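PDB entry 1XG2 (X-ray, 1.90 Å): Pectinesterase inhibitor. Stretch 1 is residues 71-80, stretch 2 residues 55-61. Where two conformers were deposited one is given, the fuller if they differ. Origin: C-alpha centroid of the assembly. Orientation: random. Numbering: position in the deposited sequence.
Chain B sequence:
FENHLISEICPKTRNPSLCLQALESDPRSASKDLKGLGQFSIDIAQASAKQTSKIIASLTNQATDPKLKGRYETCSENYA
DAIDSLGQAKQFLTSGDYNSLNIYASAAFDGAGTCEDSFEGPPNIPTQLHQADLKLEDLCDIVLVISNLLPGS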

ATOM      1  N   ARG B  71      18.398  -7.054   0.730  1.00 14.39           N
ATOM      2  CA  ARG B  71      17.902  -5.932   1.524  1.00 14.29           C
ATOM      3  C   ARG B  71      18.285  -4.599   0.887  1.00 14.83           C
ATOM      4  O   ARG B  71      17.436  -3.697   0.723  1.00 14.25           O
ATOM      5  CB  ARG B  71      18.374  -6.034   2.971  1.00 14.43           C
ATOM      6  CG  ARG B  71      17.746  -7.200   3.687  1.00 14.01           C
ATOM      7  CD  ARG B  71      18.282  -7.455   5.077  1.00 14.57           C
ATOM      8  NE  ARG B  71      17.452  -8.440   5.746  1.00 15.30           N
ATOM      9  CZ  ARG B  71      17.304  -8.551   7.055  1.00 17.07           C
ATOM     10  NH1 ARG B  71      16.485  -9.472   7.535  1.00 18.45           N
ATOM     11  NH2 ARG B  71      17.982  -7.779   7.889  1.00 16.84           N
ATOM     12  N   TYR B  72      19.542  -4.474   0.465  1.00 14.48           N
ATOM     13  CA  TYR B  72      19.973  -3.266  -0.220  1.00 14.59           C
ATOM     14  C   TYR B  72      19.232  -3.066  -1.539  1.00 14.85           C
ATOM     15  O   TYR B  72      18.942  -1.938  -1.919  1.00 14.51           O
ATOM     16  CB  TYR B  72      21.466  -3.295  -0.512  1.00 14.60           C
ATOM     17  CG  TYR B  72      22.380  -3.198   0.692  1.00 15.10           C
ATOM     18  CD1 TYR B  72      23.624  -3.838   0.687  1.00 16.72           C
ATOM     19  CD2 TYR B  72      22.033  -2.441   1.818  1.00 16.43           C
ATOM     20  CE1 TYR B  72      24.485  -3.747   1.771  1.00 15.90           C
ATOM     21  CE2 TYR B  72      22.878  -2.351   2.907  1.00 16.09           C
ATOM     22  CZ  TYR B  72      24.113  -2.998   2.880  1.00 18.49           C
ATOM     23  OH  TYR B  72      24.959  -2.899   3.969  1.00 17.68           O
ATOM     24  N   GLU B  73      18.941  -4.152  -2.248  1.00 15.53           N
ATOM     25  CA  GLU B  73      18.278  -4.014  -3.539  1.00 16.31           C
ATOM     26  C   GLU B  73      16.852  -3.521  -3.328  1.00 14.85           C
ATOM     27  O   GLU B  73      16.357  -2.709  -4.095  1.00 14.11           O
ATOM     28  CB  GLU B  73      18.298  -5.308  -4.346  1.00 17.18           C
ATOM     29  CG  GLU B  73      17.716  -5.147  -5.756  1.00 22.44           C
ATOM     30  CD  GLU B  73      18.451  -4.103  -6.621  1.00 30.15           C
ATOM     31  OE1 GLU B  73      19.699  -3.993  -6.518  1.00 35.27           O
ATOM     32  OE2 GLU B  73      17.784  -3.381  -7.416  1.00 34.97           O
ATOM     33  N   THR B  74      16.216  -3.991  -2.265  1.00 14.98           N
ATOM     34  CA  THR B  74      14.873  -3.536  -1.904  1.00 14.55           C
ATOM     35  C   THR B  74      14.922  -2.038  -1.570  1.00 14.84           C
ATOM     36  O   THR B  74      14.095  -1.247  -2.035  1.00 14.33           O
ATOM     37  CB  THR B  74      14.373  -4.369  -0.712  1.00 15.11           C
ATOM     38  OG1 THR B  74      14.052  -5.694  -1.153  1.00 14.83           O
ATOM     39  CG2 THR B  74      13.071  -3.834  -0.135  1.00 15.03           C
ATOM     40  N   CYS B  75      15.915  -1.641  -0.772  1.00 14.55           N
ATOM     41  CA  CYS B  75      16.097  -0.229  -0.421  1.00 14.53           C
ATOM     42  C   CYS B  75      16.267   0.609  -1.663  1.00 14.19           C
ATOM     43  O   CYS B  75      15.638   1.655  -1.817  1.00 13.74           O
ATOM     44  CB  CYS B  75      17.304  -0.063   0.505  1.00 14.47           C
ATOM     45  SG  CYS B  75      16.984  -0.757   2.131  1.00 15.31           S
ATOM     46  N   SER B  76      17.095   0.114  -2.576  1.00 14.08           N
ATOM     47  CA  SER B  76      17.368   0.793  -3.825  1.00 14.43           C
ATOM     48  C   SER B  76      16.095   1.003  -4.672  1.00 14.04           C
ATOM     49  O   SER B  76      15.867   2.087  -5.197  1.00 13.05           O
ATOM     50  CB  SER B  76      18.412  -0.014  -4.600  1.00 15.11           C
ATOM     51  OG  SER B  76      18.682   0.586  -5.837  0.50 17.25           O
ATOM     52  N   GLU B  77      15.274  -0.034  -4.792  1.00 13.79           N
ATOM     53  CA  GLU B  77      14.013   0.062  -5.554  1.00 14.35           C
ATOM     54  C   GLU B  77      13.053   1.074  -4.922  1.00 13.53           C
ATOM     55  O   GLU B  77      12.427   1.873  -5.615  1.00 13.30           O
ATOM     56  CB  GLU B  77      13.356  -1.315  -5.668  1.00 15.01           C
ATOM     57  CG  GLU B  77      14.123  -2.251  -6.593  1.00 19.28           C
ATOM     58  CD  GLU B  77      13.628  -3.700  -6.582  1.00 24.41           C
ATOM     59  OE1 GLU B  77      14.307  -4.557  -7.210  1.00 29.38           O
ATOM     60  OE2 GLU B  77      12.586  -3.993  -5.961  1.00 24.92           O
ATOM     61  N   ASN B  78      12.984   1.059  -3.598  1.00 12.55           N
ATOM     62  CA  ASN B  78      12.148   1.989  -2.853  1.00 12.41           C
ATOM     63  C   ASN B  78      12.596   3.428  -2.987  1.00 12.07           C
ATOM     64  O   ASN B  78      11.765   4.322  -3.146  1.00 11.48           O
ATOM     65  CB  ASN B  78      12.085   1.591  -1.384  1.00 12.45           C
ATOM     66  CG  ASN B  78      11.044   0.527  -1.128  1.00 13.11           C
ATOM     67  OD1 ASN B  78       9.864   0.827  -0.909  1.00 15.33           O
ATOM     68  ND2 ASN B  78      11.469  -0.719  -1.141  1.00 13.03           N
ATOM     69  N   TYR B  79      13.908   3.662  -2.961  1.00 11.64           N
ATOM     70  CA  TYR B  79      14.403   5.016  -3.129  1.00 11.48           C
ATOM     71  C   TYR B  79      14.166   5.504  -4.560  1.00 11.63           C
ATOM     72  O   TYR B  79      13.892   6.675  -4.763  1.00 11.86           O
ATOM     73  CB  TYR B  79      15.874   5.143  -2.697  1.00 11.86           C
ATOM     74  CG  TYR B  79      15.989   5.490  -1.239  1.00 11.16           C
ATOM     75  CD1 TYR B  79      15.867   4.509  -0.256  1.00 13.64           C
ATOM     76  CD2 TYR B  79      16.157   6.809  -0.836  1.00 13.47           C
ATOM     77  CE1 TYR B  79      15.948   4.835   1.106  1.00 12.60           C
ATOM     78  CE2 TYR B  79      16.258   7.149   0.516  1.00 13.77           C
ATOM     79  CZ  TYR B  79      16.144   6.158   1.475  1.00 13.34           C
ATOM     80  OH  TYR B  79      16.238   6.500   2.807  1.00 14.27           O
ATOM     81  N   ALA B  80      14.253   4.601  -5.532  1.00 11.47           N
ATOM     82  CA  ALA B  80      14.021   4.963  -6.917  1.00 12.14           C
ATOM     83  C   ALA B  80      12.576   5.429  -7.077  1.00 11.90           C
ATOM     84  O   ALA B  80      12.316   6.443  -7.714  1.00 12.03           O
ATOM     85  CB  ALA B  80      14.342   3.788  -7.856  1.00 12.70           C
TER
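Stretch 2 55-61: IIASLTN

The contact is built around one side chain, Ile56, which enters the surface of the other helix as a knob enters a hole. The hole is made by Tyr72, Cys75, Ser76 and Tyr79, residues spaced three and four apart so that they line a single face of helix 71-80. With chi1 in m and chi2 in t, Ile56 reaches two parts of that hole at once. Its CD1 lies 3.6 Å from CD1 of Tyr79 and 3.9 Å from CB of Cys75, while its CG2 lies 4.0 Å from CB of Ser76 and 3.4 Å from the backbone O of Tyr72. That carbonyl is already engaged along its own helix, accepting from N of Ser76 at 2.8 Å, so a methyl group can rest near it without leaving it unpaired.

The frame that presents these side chains is simple. Residues 55 to 60 of stretch 2 are helical, with phi and psi close to -60° and -45°, and stretch 1 is helical throughout; both helices begin earlier in the chain. They run nearly antiparallel, their N-to-C directions 162° apart with a signed crossing angle of -162°, and their axes approach to 9.5 Å. Because of the opposed directions, the later residues of stretch 2 meet the start of stretch 1: Ile56 reaches as far along as Tyr79, whereas Leu59 and Thr60 both meet Tyr72. The nearest CA atoms are there too, those of Tyr72 and Thr60, 6.2 Å apart.

Nearly one turn on from Ile56 along stretch 2, Leu59 meets the ring of Tyr72. The CA-to-CB bond of Tyr72 points toward stretch 2, and with chi1 in m its ring lies beneath Leu59. CB of Leu59 stands over one face of the ring, 3.9 Å from the centroid and 20° off the normal, a CH-pi contact whose shortest side-chain pair is CZ of Tyr72 to CB of Leu59 at 3.7 Å. At the base of the same side chain, CB of Tyr72 is 4.2 Å from CG2 of Ile56, so this tyrosine joins the knob to the aromatic contact.

Thr60 marks the passage to polar ground. Its CA-to-CB bond points sideways, and its OG1 comes within 3.2 Å of CB of Tyr72, a close packing contact. That hydroxyl is also 3.0 Å from the backbone O of Ile56, one turn back.

No direct hydrogen bond joins the stretches; water does the polar work. One water lies 2.8 Å from OH of Tyr72 and donates to O of Leu59, also at 2.8 Å, tying the far end of the ring to the backbone of the residue whose CB covers one face of it. A second water sits 2.7 Å from OG1 of Thr60 and donates to OE1 of Glu73 at 3.1 Å. The CA-to-CB bond of Glu73 points away from stretch 2, but the end of its side chain comes nearer. The rule is economical: 337 Å² buried in total, one apolar knob, one ring face covered, and two waters bridging at the polar edge.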

ATOM      1  N   ILE B  55      24.423   6.122  -1.773  1.00 15.77           N
ATOM      2  CA  ILE B  55      24.902   5.449  -0.574  1.00 15.79           C
ATOM      3  C   ILE B  55      24.556   3.963  -0.622  1.00 15.16           C
ATOM      4  O   ILE B  55      25.392   3.112  -0.314  1.00 14.07           O
ATOM      5  CB  ILE B  55      24.327   6.096   0.697  1.00 15.34           C
ATOM      6  CG1 ILE B  55      24.991   7.458   0.910  1.00 17.01           C
ATOM      7  CG2 ILE B  55      24.519   5.163   1.912  1.00 17.00           C
ATOM      8  CD1 ILE B  55      24.321   8.319   1.980  1.00 18.23           C
ATOM      9  N   ILE B  56      23.329   3.648  -1.021  1.00 15.05           N
ATOM     10  CA  ILE B  56      22.905   2.252  -1.115  1.00 15.33           C
ATOM     11  C   ILE B  56      23.704   1.519  -2.189  1.00 15.85           C
ATOM     12  O   ILE B  56      24.146   0.402  -1.969  1.00 16.85           O
ATOM     13  CB  ILE B  56      21.380   2.148  -1.388  1.00 14.93           C
ATOM     14  CG1 ILE B  56      20.599   2.701  -0.191  1.00 15.44           C
ATOM     15  CG2 ILE B  56      20.984   0.719  -1.617  1.00 14.74           C
ATOM     16  CD1 ILE B  56      19.173   3.164  -0.549  1.00 15.75           C
ATOM     17  N   ALA B  57      23.888   2.148  -3.341  1.00 16.63           N
ATOM     18  CA  ALA B  57      24.673   1.538  -4.412  1.00 17.43           C
ATOM     19  C   ALA B  57      26.088   1.212  -3.891  1.00 17.86           C
ATOM     20  O   ALA B  57      26.627   0.129  -4.145  1.00 17.83           O
ATOM     21  CB  ALA B  57      24.725   2.454  -5.596  1.00 17.32           C
ATOM     22  N   SER B  58      26.648   2.125  -3.103  1.00 18.30           N
ATOM     23  CA  SER B  58      27.999   1.954  -2.561  1.00 18.85           C
ATOM     24  C   SER B  58      28.060   0.804  -1.549  1.00 19.22           C
ATOM     25  O   SER B  58      28.990  -0.004  -1.586  1.00 19.18           O
ATOM     26  CB  SER B  58      28.502   3.289  -1.968  1.00 19.08           C
ATOM     27  OG  SER B  58      29.853   3.219  -1.542  1.00 20.53           O
ATOM     28  N   LEU B  59      27.051   0.693  -0.681  1.00 19.24           N
ATOM     29  CA  LEU B  59      26.960  -0.407   0.284  1.00 19.72           C
ATOM     30  C   LEU B  59      26.818  -1.780  -0.386  1.00 20.78           C
ATOM     31  O   LEU B  59      27.418  -2.757   0.066  1.00 20.64           O
ATOM     32  CB  LEU B  59      25.788  -0.177   1.247  1.00 19.36           C
ATOM     33  CG  LEU B  59      25.963   1.007   2.200  1.00 19.45           C
ATOM     34  CD1 LEU B  59      24.661   1.380   2.896  1.00 20.63           C
ATOM     35  CD2 LEU B  59      27.035   0.700   3.234  1.00 19.20           C
ATOM     36  N   THR B  60      26.014  -1.831  -1.445  1.00 22.29           N
ATOM     37  CA  THR B  60      25.824  -3.015  -2.284  1.00 24.30           C
ATOM     38  C   THR B  60      27.147  -3.462  -2.923  1.00 24.73           C
ATOM     39  O   THR B  60      27.478  -4.641  -2.932  1.00 24.41           O
ATOM     40  CB  THR B  60      24.805  -2.690  -3.416  1.00 24.58           C
ATOM     41  OG1 THR B  60      23.513  -2.406  -2.854  0.50 26.16           O
ATOM     42  CG2 THR B  60      24.563  -3.894  -4.313  0.50 25.42           C
ATOM     43  N   ASN B  61      27.885  -2.492  -3.453  1.00 25.72           N
ATOM     44  CA  ASN B  61      29.129  -2.726  -4.183  1.00 26.56           C
ATOM     45  C   ASN B  61      30.246  -3.332  -3.313  1.00 26.76           C
ATOM     46  O   ASN B  61      31.275  -3.776  -3.840  1.00 27.72           O
ATOM     47  CB  ASN B  61      29.589  -1.397  -4.796  1.00 27.26           C
ATOM     48  CG  ASN B  61      30.676  -1.569  -5.848  1.00 29.87           C
ATOM     49  OD1 ASN B  61      30.475  -2.232  -6.865  1.00 33.71           O
ATOM     50  ND2 ASN B  61      31.827  -0.946  -5.612  1.00 33.13           N
TER
HETATM   51  O   HOH W   1      27.507  -3.226   2.826  1.00 22.11           O
HETATM   52  O   HOH W   2      21.277  -2.292  -4.428  1.00 33.08           O